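Local coordinates for SnoaL-like domain-containing protein (Agrobacterium tumefaciens str. C58, PDB 3DXO) that is of uncharacterised function but belongs to the SnoaL-like family of the NTF2 clan and is a putative isomerase, at residues B[4-13]-B[73-84]; B[93-101]-B[111-119]. All coordinates share one frame; numbering follows the deposited sequence.

From the N terminus, helix 3-17 comes first, and interaction 1 sets its residues 4-13 against the hairpin 73-84, closing a loop of 59 residues that includes the other helices, the short strands 36-39 and 44-46 and the start of strand 66-76. Interaction 2 opens after interaction 1 has closed, so the two neither nest nor cross; it pairs 93-101 with 111-119 across only nine intervening residues. Their centres lie about 13 Å apart, yet they meet directly, because strands 79-87 and 93-103 are neighbours in the sheet: F82 O lies 2.9 Å from D99 N, a probable hydrogen bond. Interaction 1 thus places the helix on the same sheet whose strands interaction 2 pairs, and both contacts reach the second subunit.

Interaction 1. Residues B[4-13]-B[73-84]; sequences QHLTIAQTYL and PDGHGNFTRFSW
H5 and T80 make the one hydrogen bond between helix 4-13 and hairpin 73-84: H5 ND1 lies 2.8 Å from T80 OG1, nearly straight at 170°, with the hydroxyl at the edge of the imidazole and in its plane. Either atom could be the donor. T80 OG1 sits anti to its own carbonyl carbon (chi1 -62°), which turns the hydroxyl to H5, while I8 CD1 packs against the same oxygen.

The H5 ring also lies flat on the hairpin backbone. D74 O and G75 CA sit over one face, G75 CA being 3.7 Å from the ring centroid in a CH-pi contact. The edge bond, with backbone over one face and Q4 CD near the rim of the other, would limit rotation of the ring.

Apolar packing continues along the helix. A9 CB touches P73 CG at 3.6 Å and lies over one face of the F82 phenyl, 4.0 Å from its centroid, a second CH-pi contact. The Y12 and F82 rings meet obliquely, and L13 CD2 reaches W84 CB at 4.1 Å.

On the hairpin, D74 points away from the helix and is gripped side-on by R81, NE to OD1 and NH2 to OD2. R81 NH2 also forms a salt bridge with D117 of the second subunit, so one hairpin face meets the helix and the other the dimer partner.

A type II' turn from H76 to F79 closes the hairpin. An N-terminal helix laid across a curved mixed sheet, the axis of segment 4-13 lying at 61° to that of strand 79-84, is the alpha+beta arrangement of the NTF2-like fold.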
ATOM      1  N   GLN B   4      -8.629   1.898  15.789  1.00 28.90           N
ATOM      2  CA  GLN B   4      -7.216   2.289  15.746  1.00 28.28           C
ATOM      3  C   GLN B   4      -6.835   2.739  14.301  1.00 28.09           C
ATOM      4  O   GLN B   4      -6.127   3.744  14.142  1.00 27.41           O
ATOM      5  CB  GLN B   4      -6.327   1.163  16.335  1.00 29.26           C
ATOM      6  CG  GLN B   4      -4.774   1.296  16.167  1.00 30.17           C
ATOM      7  CD  GLN B   4      -4.140   0.285  15.155  1.00 31.27           C
ATOM      8  OE1 GLN B   4      -3.477   0.683  14.194  1.00 33.65           O
ATOM      9  NE2 GLN B   4      -4.330  -1.018  15.401  1.00 30.83           N
ATOM     10  N   HIS B   5      -7.357   2.050  13.270  1.00 27.24           N
ATOM     11  CA  HIS B   5      -7.070   2.427  11.873  1.00 27.00           C
ATOM     12  C   HIS B   5      -7.795   3.688  11.415  1.00 27.05           C
ATOM     13  O   HIS B   5      -7.307   4.403  10.521  1.00 26.52           O
ATOM     14  CB  HIS B   5      -7.372   1.296  10.884  1.00 26.76           C
ATOM     15  CG  HIS B   5      -6.599   0.038  11.145  1.00 26.49           C
ATOM     16  ND1 HIS B   5      -5.221  -0.011  11.113  1.00 25.82           N
ATOM     17  CD2 HIS B   5      -7.017  -1.218  11.441  1.00 26.31           C
ATOM     18  CE1 HIS B   5      -4.826  -1.239  11.397  1.00 26.69           C
ATOM     19  NE2 HIS B   5      -5.895  -1.995  11.590  1.00 26.24           N
ATOM     20  N   LEU B   6      -8.959   3.965  12.010  1.00 26.75           N
ATOM     21  CA  LEU B   6      -9.716   5.164  11.647  1.00 26.22           C
ATOM     22  C   LEU B   6      -8.994   6.379  12.237  1.00 26.92           C
ATOM     23  O   LEU B   6      -8.767   7.400  11.536  1.00 27.86           O
ATOM     24  CB  LEU B   6     -11.169   5.076  12.126  1.00 25.64           C
ATOM     25  CG  LEU B   6     -12.055   6.285  11.811  1.00 25.63           C
ATOM     26  CD1 LEU B   6     -12.062   6.603  10.307  1.00 24.90           C
ATOM     27  CD2 LEU B   6     -13.472   6.079  12.354  1.00 24.79           C
ATOM     28  N   THR B   7      -8.610   6.250  13.509  1.00 26.13           N
ATOM     29  CA  THR B   7      -7.888   7.319  14.211  1.00 25.96           C
ATOM     30  C   THR B   7      -6.607   7.696  13.440  1.00 26.02           C
ATOM     31  O   THR B   7      -6.302   8.879  13.235  1.00 25.97           O
ATOM     32  CB  THR B   7      -7.542   6.889  15.657  1.00 25.01           C
ATOM     33  OG1 THR B   7      -8.759   6.562  16.352  1.00 24.44           O
ATOM     34  CG2 THR B   7      -6.773   7.968  16.387  1.00 22.91           C
ATOM     35  N   ILE B   8      -5.877   6.685  12.988  1.00 26.21           N
ATOM     36  CA  ILE B   8      -4.636   6.931  12.275  1.00 26.94           C
ATOM     37  C   ILE B   8      -4.938   7.690  10.977  1.00 27.57           C
ATOM     38  O   ILE B   8      -4.279   8.704  10.690  1.00 26.87           O
ATOM     39  CB  ILE B   8      -3.856   5.619  12.042  1.00 27.00           C
ATOM     40  CG1 ILE B   8      -3.446   5.016  13.405  1.00 27.17           C
ATOM     41  CG2 ILE B   8      -2.628   5.873  11.182  1.00 26.29           C
ATOM     42  CD1 ILE B   8      -3.024   3.538  13.384  1.00 26.78           C
ATOM     43  N   ALA B   9      -5.968   7.248  10.241  1.00 27.73           N
ATOM     44  CA  ALA B   9      -6.338   7.901   8.986  1.00 27.70           C
ATOM     45  C   ALA B   9      -6.726   9.358   9.271  1.00 27.59           C
ATOM     46  O   ALA B   9      -6.258  10.291   8.597  1.00 28.13           O
ATOM     47  CB  ALA B   9      -7.460   7.162   8.317  1.00 27.81           C
ATOM     48  N   GLN B  10      -7.522   9.554  10.314  1.00 27.03           N
ATOM     49  CA  GLN B  10      -7.968  10.906  10.692  1.00 26.62           C
ATOM     50  C   GLN B  10      -6.860  11.807  11.128  1.00 26.49           C
ATOM     51  O   GLN B  10      -6.865  12.948  10.752  1.00 26.75           O
ATOM     52  CB  GLN B  10      -9.003  10.863  11.803  1.00 26.68           C
ATOM     53  CG  GLN B  10     -10.321  10.291  11.341  1.00 26.89           C
ATOM     54  CD  GLN B  10     -11.214   9.951  12.476  1.00 26.30           C
ATOM     55  OE1 GLN B  10     -10.756   9.730  13.586  1.00 25.50           O
ATOM     56  NE2 GLN B  10     -12.503   9.890  12.209  1.00 26.52           N
ATOM     57  N   THR B  11      -5.939  11.299  11.943  1.00 26.92           N
ATOM     58  CA  THR B  11      -4.771  12.063  12.420  1.00 26.31           C
ATOM     59  C   THR B  11      -3.892  12.443  11.233  1.00 26.73           C
ATOM     60  O   THR B  11      -3.377  13.562  11.156  1.00 26.74           O
ATOM     61  CB  THR B  11      -3.927  11.227  13.417  1.00 25.82           C
ATOM     62  OG1 THR B  11      -4.699  10.961  14.591  1.00 25.32           O
ATOM     63  CG2 THR B  11      -2.663  11.956  13.800  1.00 24.78           C
ATOM     64  N   TYR B  12      -3.725  11.501  10.308  1.00 26.87           N
ATOM     65  CA  TYR B  12      -2.928  11.756   9.117  1.00 27.38           C
ATOM     66  C   TYR B  12      -3.561  12.898   8.286  1.00 27.95           C
ATOM     67  O   TYR B  12      -2.887  13.891   7.992  1.00 27.92           O
ATOM     68  CB  TYR B  12      -2.769  10.465   8.299  1.00 27.11           C
ATOM     69  CG  TYR B  12      -2.099  10.647   6.964  1.00 27.14           C
ATOM     70  CD1 TYR B  12      -2.842  10.994   5.857  1.00 27.37           C
ATOM     71  CD2 TYR B  12      -0.724  10.495   6.811  1.00 27.09           C
ATOM     72  CE1 TYR B  12      -2.254  11.179   4.641  1.00 27.23           C
ATOM     73  CE2 TYR B  12      -0.118  10.681   5.589  1.00 26.75           C
ATOM     74  CZ  TYR B  12      -0.898  11.015   4.504  1.00 27.23           C
ATOM     75  OH  TYR B  12      -0.348  11.203   3.248  1.00 27.71           O
ATOM     76  N   LEU B  13      -4.848  12.764   7.942  1.00 27.84           N
ATOM     77  CA  LEU B  13      -5.527  13.772   7.126  1.00 27.07           C
ATOM     78  C   LEU B  13      -5.640  15.134   7.826  1.00 27.07           C
ATOM     79  O   LEU B  13      -5.613  16.176   7.167  1.00 27.75           O
ATOM     80  CB  LEU B  13      -6.913  13.273   6.687  1.00 26.77           C
ATOM     81  CG  LEU B  13      -6.951  12.151   5.616  1.00 26.51           C
ATOM     82  CD1 LEU B  13      -8.403  11.677   5.325  1.00 24.94           C
ATOM     83  CD2 LEU B  13      -6.251  12.569   4.318  1.00 24.61           C
ATOM     84  N   PRO B  73     -11.177   2.964   6.530  1.00 25.75           N
ATOM     85  CA  PRO B  73      -9.814   2.507   6.716  1.00 26.18           C
ATOM     86  C   PRO B  73      -9.754   1.069   7.258  1.00 26.46           C
ATOM     87  O   PRO B  73     -10.683   0.600   7.935  1.00 26.84           O
ATOM     88  CB  PRO B  73      -9.250   3.487   7.756  1.00 26.47           C
ATOM     89  CG  PRO B  73     -10.058   4.754   7.563  1.00 26.64           C
ATOM     90  CD  PRO B  73     -11.432   4.253   7.205  1.00 26.44           C
ATOM     91  N   ASP B  74      -8.677   0.360   6.933  1.00 26.24           N
ATOM     92  CA  ASP B  74      -8.497  -0.983   7.437  1.00 25.72           C
ATOM     93  C   ASP B  74      -7.018  -1.210   7.688  1.00 25.91           C
ATOM     94  O   ASP B  74      -6.199  -0.293   7.591  1.00 25.60           O
ATOM     95  CB  ASP B  74      -9.059  -2.015   6.435  1.00 25.63           C
ATOM     96  CG  ASP B  74      -8.286  -2.057   5.121  1.00 24.80           C
ATOM     97  OD1 ASP B  74      -7.767  -1.021   4.691  1.00 24.86           O
ATOM     98  OD2 ASP B  74      -8.207  -3.126   4.507  1.00 24.03           O
ATOM     99  N   GLY B  75      -6.662  -2.445   8.003  1.00 26.41           N
ATOM    100  CA  GLY B  75      -5.272  -2.760   8.199  1.00 26.52           C
ATOM    101  C   GLY B  75      -5.022  -3.977   9.041  1.00 26.46           C
ATOM    102  O   GLY B  75      -5.915  -4.790   9.287  1.00 25.75           O
ATOM    103  N   HIS B  76      -3.770  -4.080   9.464  1.00 26.84           N
ATOM    104  CA  HIS B  76      -3.290  -5.200  10.259  1.00 26.83           C
ATOM    105  C   HIS B  76      -1.910  -4.866  10.794  1.00 26.36           C
ATOM    106  O   HIS B  76      -1.173  -4.101  10.164  1.00 26.16           O
ATOM    107  CB  HIS B  76      -3.245  -6.484   9.425  1.00 26.70           C
ATOM    108  CG  HIS B  76      -2.469  -6.351   8.159  1.00 26.53           C
ATOM    109  ND1 HIS B  76      -1.101  -6.493   8.108  1.00 26.53           N
ATOM    110  CD2 HIS B  76      -2.870  -6.085   6.897  1.00 26.88           C
ATOM    111  CE1 HIS B  76      -0.692  -6.329   6.865  1.00 26.80           C
ATOM    112  NE2 HIS B  76      -1.747  -6.091   6.108  1.00 26.95           N
ATOM    113  N   GLY B  77      -1.588  -5.416  11.962  1.00 25.76           N
ATOM    114  CA  GLY B  77      -0.327  -5.131  12.644  1.00 25.44           C
ATOM    115  C   GLY B  77      -0.202  -3.630  12.787  1.00 25.24           C
ATOM    116  O   GLY B  77      -1.169  -2.965  13.148  1.00 24.27           O
ATOM    117  N   ASN B  78       0.972  -3.106  12.442  1.00 25.70           N
ATOM    118  CA  ASN B  78       1.248  -1.673  12.459  1.00 26.66           C
ATOM    119  C   ASN B  78       0.935  -1.007  11.109  1.00 26.67           C
ATOM    120  O   ASN B  78       1.361   0.114  10.852  1.00 25.77           O
ATOM    121  CB  ASN B  78       2.707  -1.407  12.843  1.00 27.60           C
ATOM    122  CG  ASN B  78       3.691  -1.913  11.797  1.00 29.26           C
ATOM    123  OD1 ASN B  78       3.649  -3.078  11.392  1.00 30.43           O
ATOM    124  ND2 ASN B  78       4.593  -1.033  11.354  1.00 30.46           N
ATOM    125  N   PHE B  79       0.195  -1.694  10.240  1.00 27.25           N
ATOM    126  CA  PHE B  79      -0.207  -1.106   8.948  1.00 27.01           C
ATOM    127  C   PHE B  79      -1.654  -0.643   8.922  1.00 27.24           C
ATOM    128  O   PHE B  79      -2.561  -1.351   9.380  1.00 27.06           O
ATOM    129  CB  PHE B  79      -0.013  -2.098   7.792  1.00 26.15           C
ATOM    130  CG  PHE B  79       1.412  -2.405   7.512  1.00 25.96           C
ATOM    131  CD1 PHE B  79       2.215  -1.473   6.863  1.00 25.43           C
ATOM    132  CD2 PHE B  79       1.960  -3.611   7.899  1.00 25.64           C
ATOM    133  CE1 PHE B  79       3.544  -1.743   6.607  1.00 25.15           C
ATOM    134  CE2 PHE B  79       3.286  -3.888   7.637  1.00 25.66           C
ATOM    135  CZ  PHE B  79       4.081  -2.946   6.989  1.00 25.49           C
ATOM    136  N   THR B  80      -1.842   0.555   8.380  1.00 27.15           N
ATOM    137  CA  THR B  80      -3.152   1.118   8.125  1.00 26.99           C
ATOM    138  C   THR B  80      -3.244   1.497   6.637  1.00 26.13           C
ATOM    139  O   THR B  80      -2.283   1.954   6.045  1.00 25.38           O
ATOM    140  CB  THR B  80      -3.399   2.351   9.003  1.00 27.21           C
ATOM    141  OG1 THR B  80      -3.373   1.949  10.383  1.00 27.69           O
ATOM    142  CG2 THR B  80      -4.741   3.002   8.664  1.00 26.76           C
ATOM    143  N   ARG B  81      -4.397   1.244   6.037  1.00 26.38           N
ATOM    144  CA  ARG B  81      -4.676   1.625   4.658  1.00 26.42           C
ATOM    145  C   ARG B  81      -5.981   2.395   4.585  1.00 26.16           C
ATOM    146  O   ARG B  81      -6.983   2.003   5.192  1.00 25.73           O
ATOM    147  CB  ARG B  81      -4.840   0.419   3.745  1.00 26.89           C
ATOM    148  CG  ARG B  81      -5.410   0.836   2.382  1.00 26.82           C
ATOM    149  CD  ARG B  81      -5.653  -0.295   1.419  1.00 26.33           C
ATOM    150  NE  ARG B  81      -6.669  -1.226   1.871  1.00 25.42           N
ATOM    151  CZ  ARG B  81      -7.272  -2.087   1.073  1.00 25.18           C
ATOM    152  NH1 ARG B  81      -7.001  -2.108  -0.215  1.00 25.22           N
ATOM    153  NH2 ARG B  81      -8.164  -2.929   1.559  1.00 25.51           N
ATOM    154  N   PHE B  82      -5.968   3.465   3.804  1.00 26.24           N
ATOM    155  CA  PHE B  82      -7.143   4.290   3.624  1.00 26.84           C
ATOM    156  C   PHE B  82      -7.049   5.074   2.342  1.00 26.61           C
ATOM    157  O   PHE B  82      -5.961   5.225   1.755  1.00 26.29           O
ATOM    158  CB  PHE B  82      -7.311   5.259   4.802  1.00 28.11           C
ATOM    159  CG  PHE B  82      -6.167   6.205   4.976  1.00 28.25           C
ATOM    160  CD1 PHE B  82      -6.156   7.426   4.326  1.00 28.92           C
ATOM    161  CD2 PHE B  82      -5.095   5.873   5.791  1.00 28.58           C
ATOM    162  CE1 PHE B  82      -5.060   8.316   4.482  1.00 29.22           C
ATOM    163  CE2 PHE B  82      -4.015   6.737   5.943  1.00 28.82           C
ATOM    164  CZ  PHE B  82      -3.995   7.955   5.295  1.00 28.91           C
ATOM    165  N   SER B  83      -8.205   5.569   1.911  1.00 26.89           N
ATOM    166  CA  SER B  83      -8.297   6.388   0.704  1.00 27.41           C
ATOM    167  C   SER B  83      -8.982   7.708   0.995  1.00 27.75           C
ATOM    168  O   SER B  83      -9.727   7.829   1.963  1.00 27.05           O
ATOM    169  CB  SER B  83      -8.988   5.644  -0.426  1.00 26.73           C
ATOM    170  OG  SER B  83      -8.147   4.588  -0.856  1.00 26.34           O
ATOM    171  N   TRP B  84      -8.683   8.702   0.153  1.00 27.74           N
ATOM    172  CA  TRP B  84      -9.212  10.043   0.317  1.00 27.61           C
ATOM    173  C   TRP B  84      -9.471  10.663  -1.045  1.00 26.87           C
ATOM    174  O   TRP B  84      -8.883  10.240  -2.018  1.00 27.55           O
ATOM    175  CB  TRP B  84      -8.212  10.912   1.102  1.00 28.13           C
ATOM    176  CG  TRP B  84      -6.878  10.896   0.488  1.00 28.51           C
ATOM    177  CD1 TRP B  84      -5.852  10.067   0.813  1.00 28.74           C
ATOM    178  CD2 TRP B  84      -6.415  11.702  -0.618  1.00 28.57           C
ATOM    179  NE1 TRP B  84      -4.766  10.330   0.009  1.00 28.90           N
ATOM    180  CE2 TRP B  84      -5.087  11.316  -0.886  1.00 28.50           C
ATOM    181  CE3 TRP B  84      -6.994  12.703  -1.397  1.00 28.76           C
ATOM    182  CZ2 TRP B  84      -4.324  11.877  -1.925  1.00 28.52           C
ATOM    183  CZ3 TRP B  84      -6.227  13.284  -2.425  1.00 28.87           C
ATOM    184  CH2 TRP B  84      -4.905  12.863  -2.671  1.00 28.83           C
TER

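Interaction 2. Residues B[93-101]-B[111-119]; sequences DVAGGTDVV and NVVGFLDGA
This is antiparallel strand pairing within the beta hairpin of strands 93-103 and 109-117, in the middle of the sheet. Three hydrogen-bonded pairs, G96 with D117, T98 with F115 and V100 with V113, alternate with the non-hydrogen-bonded pairs G97-L116, D99-G114 and V101-V112. F115 N donates to T98 O at 2.8 Å, and V113 N to V100 O at 3.0 Å. At the far end the return bond from G96 N to D117 O is bent, 137° at the hydrogen.

The side-chain hydrogen bond across the strands lies on the face of T98, F115 and D117. D117 OD2 accepts from T98 OG1 at 2.7 Å through its syn lone pair, and the two side chains cross at about a right angle. D117 CG is anti to its carbonyl carbon (chi1 -53°), which brings OD2 to the T98 hydroxyl. T98 OG1 is also hydrogen-bonded to S83 OG, while D117 OD1 forms a salt bridge with R81 of the second subunit.

On the other face, V101 CG2 and V112 CG2 touch at 3.8 Å, the side chains side by side and pointing the same way. D99 OD1 lies near G114 CA, where glycine presents no side chain; D99 OD2 is bonded to W84 NE1.

Strand 93-103 continues the sheet into strand 79-87 through backbone bonds such as G97 with W84, and V112 packs on Y38 of strand 36-39 on the other flank. The face carrying V113 and F115 meets F79, H76 and R81 of the second subunit, so the hairpin lies between its sheet neighbours and forms part of the dimer interface.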
ATOM      1  N   ASP B  93     -15.152  17.201  -6.685  1.00 25.63           N
ATOM      2  CA  ASP B  93     -14.246  16.076  -6.492  1.00 26.03           C
ATOM      3  C   ASP B  93     -13.408  15.999  -7.776  1.00 25.64           C
ATOM      4  O   ASP B  93     -13.898  15.608  -8.822  1.00 25.57           O
ATOM      5  CB  ASP B  93     -15.032  14.798  -6.289  1.00 26.85           C
ATOM      6  CG  ASP B  93     -14.178  13.630  -5.852  1.00 27.30           C
ATOM      7  OD1 ASP B  93     -13.034  13.481  -6.326  1.00 27.51           O
ATOM      8  OD2 ASP B  93     -14.697  12.823  -5.047  1.00 28.19           O
ATOM      9  N   VAL B  94     -12.141  16.363  -7.660  1.00 25.97           N
ATOM     10  CA  VAL B  94     -11.229  16.459  -8.778  1.00 26.10           C
ATOM     11  C   VAL B  94     -10.329  15.228  -8.920  1.00 26.22           C
ATOM     12  O   VAL B  94      -9.867  14.936  -9.996  1.00 26.16           O
ATOM     13  CB  VAL B  94     -10.376  17.749  -8.614  1.00 26.32           C
ATOM     14  CG1 VAL B  94     -11.306  18.963  -8.364  1.00 26.29           C
ATOM     15  CG2 VAL B  94      -9.379  17.621  -7.465  1.00 25.39           C
ATOM     16  N   ALA B  95     -10.112  14.489  -7.843  1.00 26.68           N
ATOM     17  CA  ALA B  95      -9.238  13.330  -7.871  1.00 27.21           C
ATOM     18  C   ALA B  95      -9.157  12.681  -6.493  1.00 28.32           C
ATOM     19  O   ALA B  95      -9.916  13.019  -5.570  1.00 28.49           O
ATOM     20  CB  ALA B  95      -7.850  13.730  -8.333  1.00 26.19           C
ATOM     21  N   GLY B  96      -8.233  11.739  -6.343  1.00 29.24           N
ATOM     22  CA  GLY B  96      -8.023  11.119  -5.044  1.00 29.85           C
ATOM     23  C   GLY B  96      -6.717  10.374  -4.922  1.00 30.47           C
ATOM     24  O   GLY B  96      -5.914  10.315  -5.881  1.00 30.69           O
ATOM     25  N   GLY B  97      -6.516   9.792  -3.735  1.00 30.59           N
ATOM     26  CA  GLY B  97      -5.374   8.908  -3.485  1.00 30.26           C
ATOM     27  C   GLY B  97      -5.671   7.784  -2.511  1.00 30.10           C
ATOM     28  O   GLY B  97      -6.794   7.672  -1.993  1.00 31.14           O
ATOM     29  N   THR B  98      -4.661   6.933  -2.316  1.00 29.15           N
ATOM     30  CA  THR B  98      -4.703   5.832  -1.363  1.00 28.46           C
ATOM     31  C   THR B  98      -3.337   5.764  -0.699  1.00 29.09           C
ATOM     32  O   THR B  98      -2.327   5.938  -1.372  1.00 29.23           O
ATOM     33  CB  THR B  98      -5.043   4.503  -2.050  1.00 27.08           C
ATOM     34  OG1 THR B  98      -6.361   4.615  -2.599  1.00 26.39           O
ATOM     35  CG2 THR B  98      -4.999   3.337  -1.067  1.00 25.22           C
ATOM     36  N   ASP B  99      -3.299   5.521   0.608  1.00 28.76           N
ATOM     37  CA  ASP B  99      -2.027   5.451   1.311  1.00 29.17           C
ATOM     38  C   ASP B  99      -1.897   4.218   2.191  1.00 28.99           C
ATOM     39  O   ASP B  99      -2.895   3.679   2.704  1.00 29.25           O
ATOM     40  CB  ASP B  99      -1.860   6.650   2.253  1.00 30.47           C
ATOM     41  CG  ASP B  99      -1.906   7.977   1.545  1.00 31.25           C
ATOM     42  OD1 ASP B  99      -0.900   8.385   0.913  1.00 32.36           O
ATOM     43  OD2 ASP B  99      -2.954   8.646   1.700  1.00 32.73           O
ATOM     44  N   VAL B 100      -0.645   3.798   2.380  1.00 28.60           N
ATOM     45  CA  VAL B 100      -0.312   2.741   3.315  1.00 27.92           C
ATOM     46  C   VAL B 100       0.608   3.424   4.322  1.00 27.86           C
ATOM     47  O   VAL B 100       1.638   3.949   3.941  1.00 27.64           O
ATOM     48  CB  VAL B 100       0.335   1.543   2.642  1.00 26.98           C
ATOM     49  CG1 VAL B 100       0.690   0.465   3.694  1.00 26.77           C
ATOM     50  CG2 VAL B 100      -0.634   0.991   1.625  1.00 25.77           C
ATOM     51  N   VAL B 101       0.199   3.423   5.591  1.00 27.85           N
ATOM     52  CA  VAL B 101       0.934   4.060   6.681  1.00 27.54           C
ATOM     53  C   VAL B 101       1.469   3.009   7.672  1.00 27.53           C
ATOM     54  O   VAL B 101       0.790   2.040   7.958  1.00 27.91           O
ATOM     55  CB  VAL B 101      -0.005   5.045   7.415  1.00 27.33           C
ATOM     56  CG1 VAL B 101       0.686   5.688   8.607  1.00 27.28           C
ATOM     57  CG2 VAL B 101      -0.485   6.097   6.454  1.00 26.44           C
ATOM     58  N   ASN B 111       6.540   5.520   8.227  1.00 27.03           N
ATOM     59  CA  ASN B 111       6.625   5.260   6.799  1.00 27.95           C
ATOM     60  C   ASN B 111       5.287   5.418   6.081  1.00 28.15           C
ATOM     61  O   ASN B 111       4.284   4.896   6.547  1.00 29.69           O
ATOM     62  CB  ASN B 111       7.157   3.835   6.581  1.00 28.26           C
ATOM     63  CG  ASN B 111       7.895   3.684   5.253  1.00 28.44           C
ATOM     64  OD1 ASN B 111       8.577   4.617   4.808  1.00 29.10           O
ATOM     65  ND2 ASN B 111       7.779   2.513   4.622  1.00 27.82           N
ATOM     66  N   VAL B 112       5.258   6.167   4.984  1.00 27.47           N
ATOM     67  CA  VAL B 112       4.024   6.316   4.214  1.00 27.22           C
ATOM     68  C   VAL B 112       4.283   6.204   2.722  1.00 27.27           C
ATOM     69  O   VAL B 112       5.197   6.829   2.193  1.00 28.48           O
ATOM     70  CB  VAL B 112       3.332   7.646   4.465  1.00 27.52           C
ATOM     71  CG1 VAL B 112       2.141   7.790   3.500  1.00 26.96           C
ATOM     72  CG2 VAL B 112       2.876   7.748   5.936  1.00 27.00           C
ATOM     73  N   VAL B 113       3.486   5.391   2.047  1.00 26.49           N
ATOM     74  CA  VAL B 113       3.612   5.244   0.621  1.00 26.46           C
ATOM     75  C   VAL B 113       2.239   5.546   0.014  1.00 26.76           C
ATOM     76  O   VAL B 113       1.292   4.817   0.248  1.00 26.46           O
ATOM     77  CB  VAL B 113       4.117   3.823   0.216  1.00 26.14           C
ATOM     78  CG1 VAL B 113       4.145   3.666  -1.296  1.00 25.23           C
ATOM     79  CG2 VAL B 113       5.505   3.547   0.795  1.00 25.23           C
ATOM     80  N   GLY B 114       2.149   6.618  -0.778  1.00 26.74           N
ATOM     81  CA  GLY B 114       0.898   7.026  -1.405  1.00 26.21           C
ATOM     82  C   GLY B 114       0.795   6.737  -2.889  1.00 26.11           C
ATOM     83  O   GLY B 114       1.816   6.632  -3.582  1.00 27.43           O
ATOM     84  N   PHE B 115      -0.442   6.600  -3.375  1.00 25.61           N
ATOM     85  CA  PHE B 115      -0.741   6.351  -4.793  1.00 26.26           C
ATOM     86  C   PHE B 115      -1.910   7.259  -5.244  1.00 26.73           C
ATOM     87  O   PHE B 115      -2.685   7.700  -4.432  1.00 27.63           O
ATOM     88  CB  PHE B 115      -1.108   4.886  -5.007  1.00 26.58           C
ATOM     89  CG  PHE B 115      -0.030   3.917  -4.605  1.00 26.74           C
ATOM     90  CD1 PHE B 115       0.054   3.443  -3.298  1.00 26.77           C
ATOM     91  CD2 PHE B 115       0.896   3.472  -5.540  1.00 26.62           C
ATOM     92  CE1 PHE B 115       1.054   2.553  -2.921  1.00 26.94           C
ATOM     93  CE2 PHE B 115       1.886   2.569  -5.184  1.00 26.69           C
ATOM     94  CZ  PHE B 115       1.965   2.098  -3.861  1.00 26.74           C
ATOM     95  N   LEU B 116      -2.030   7.541  -6.534  1.00 27.15           N
ATOM     96  CA  LEU B 116      -3.114   8.385  -7.044  1.00 27.05           C
ATOM     97  C   LEU B 116      -4.222   7.544  -7.663  1.00 27.45           C
ATOM     98  O   LEU B 116      -3.949   6.499  -8.247  1.00 26.86           O
ATOM     99  CB  LEU B 116      -2.588   9.390  -8.066  1.00 27.37           C
ATOM    100  CG  LEU B 116      -1.809  10.540  -7.406  1.00 28.68           C
ATOM    101  CD1 LEU B 116      -1.020  11.304  -8.506  1.00 28.88           C
ATOM    102  CD2 LEU B 116      -2.683  11.535  -6.502  1.00 27.61           C
ATOM    103  N   ASP B 117      -5.456   8.034  -7.509  1.00 27.72           N
ATOM    104  CA  ASP B 117      -6.668   7.410  -8.017  1.00 28.22           C
ATOM    105  C   ASP B 117      -7.481   8.415  -8.843  1.00 29.45           C
ATOM    106  O   ASP B 117      -7.496   9.590  -8.528  1.00 31.65           O
ATOM    107  CB  ASP B 117      -7.568   6.951  -6.851  1.00 27.21           C
ATOM    108  CG  ASP B 117      -6.842   6.087  -5.852  1.00 27.30           C
ATOM    109  OD1 ASP B 117      -6.060   5.233  -6.305  1.00 27.71           O
ATOM    110  OD2 ASP B 117      -7.055   6.236  -4.625  1.00 26.64           O
ATOM    111  N   GLY B 118      -8.168   7.943  -9.878  1.00 30.09           N
ATOM    112  CA  GLY B 118      -9.112   8.767 -10.636  1.00 30.92           C
ATOM    113  C   GLY B 118     -10.493   8.577  -9.971  1.00 31.66           C
ATOM    114  O   GLY B 118     -10.605   8.725  -8.751  1.00 31.46           O
ATOM    115  N   ALA B 119     -11.543   8.237 -10.725  1.00 32.17           N
ATOM    116  CA  ALA B 119     -12.846   8.010 -10.094  1.00 32.47           C
ATOM    117  C   ALA B 119     -13.038   6.511  -9.786  1.00 33.02           C
ATOM    118  O   ALA B 119     -12.838   6.057  -8.649  1.00 32.78           O
ATOM    119  CB  ALA B 119     -13.986   8.552 -10.980  1.00 33.46           C
TER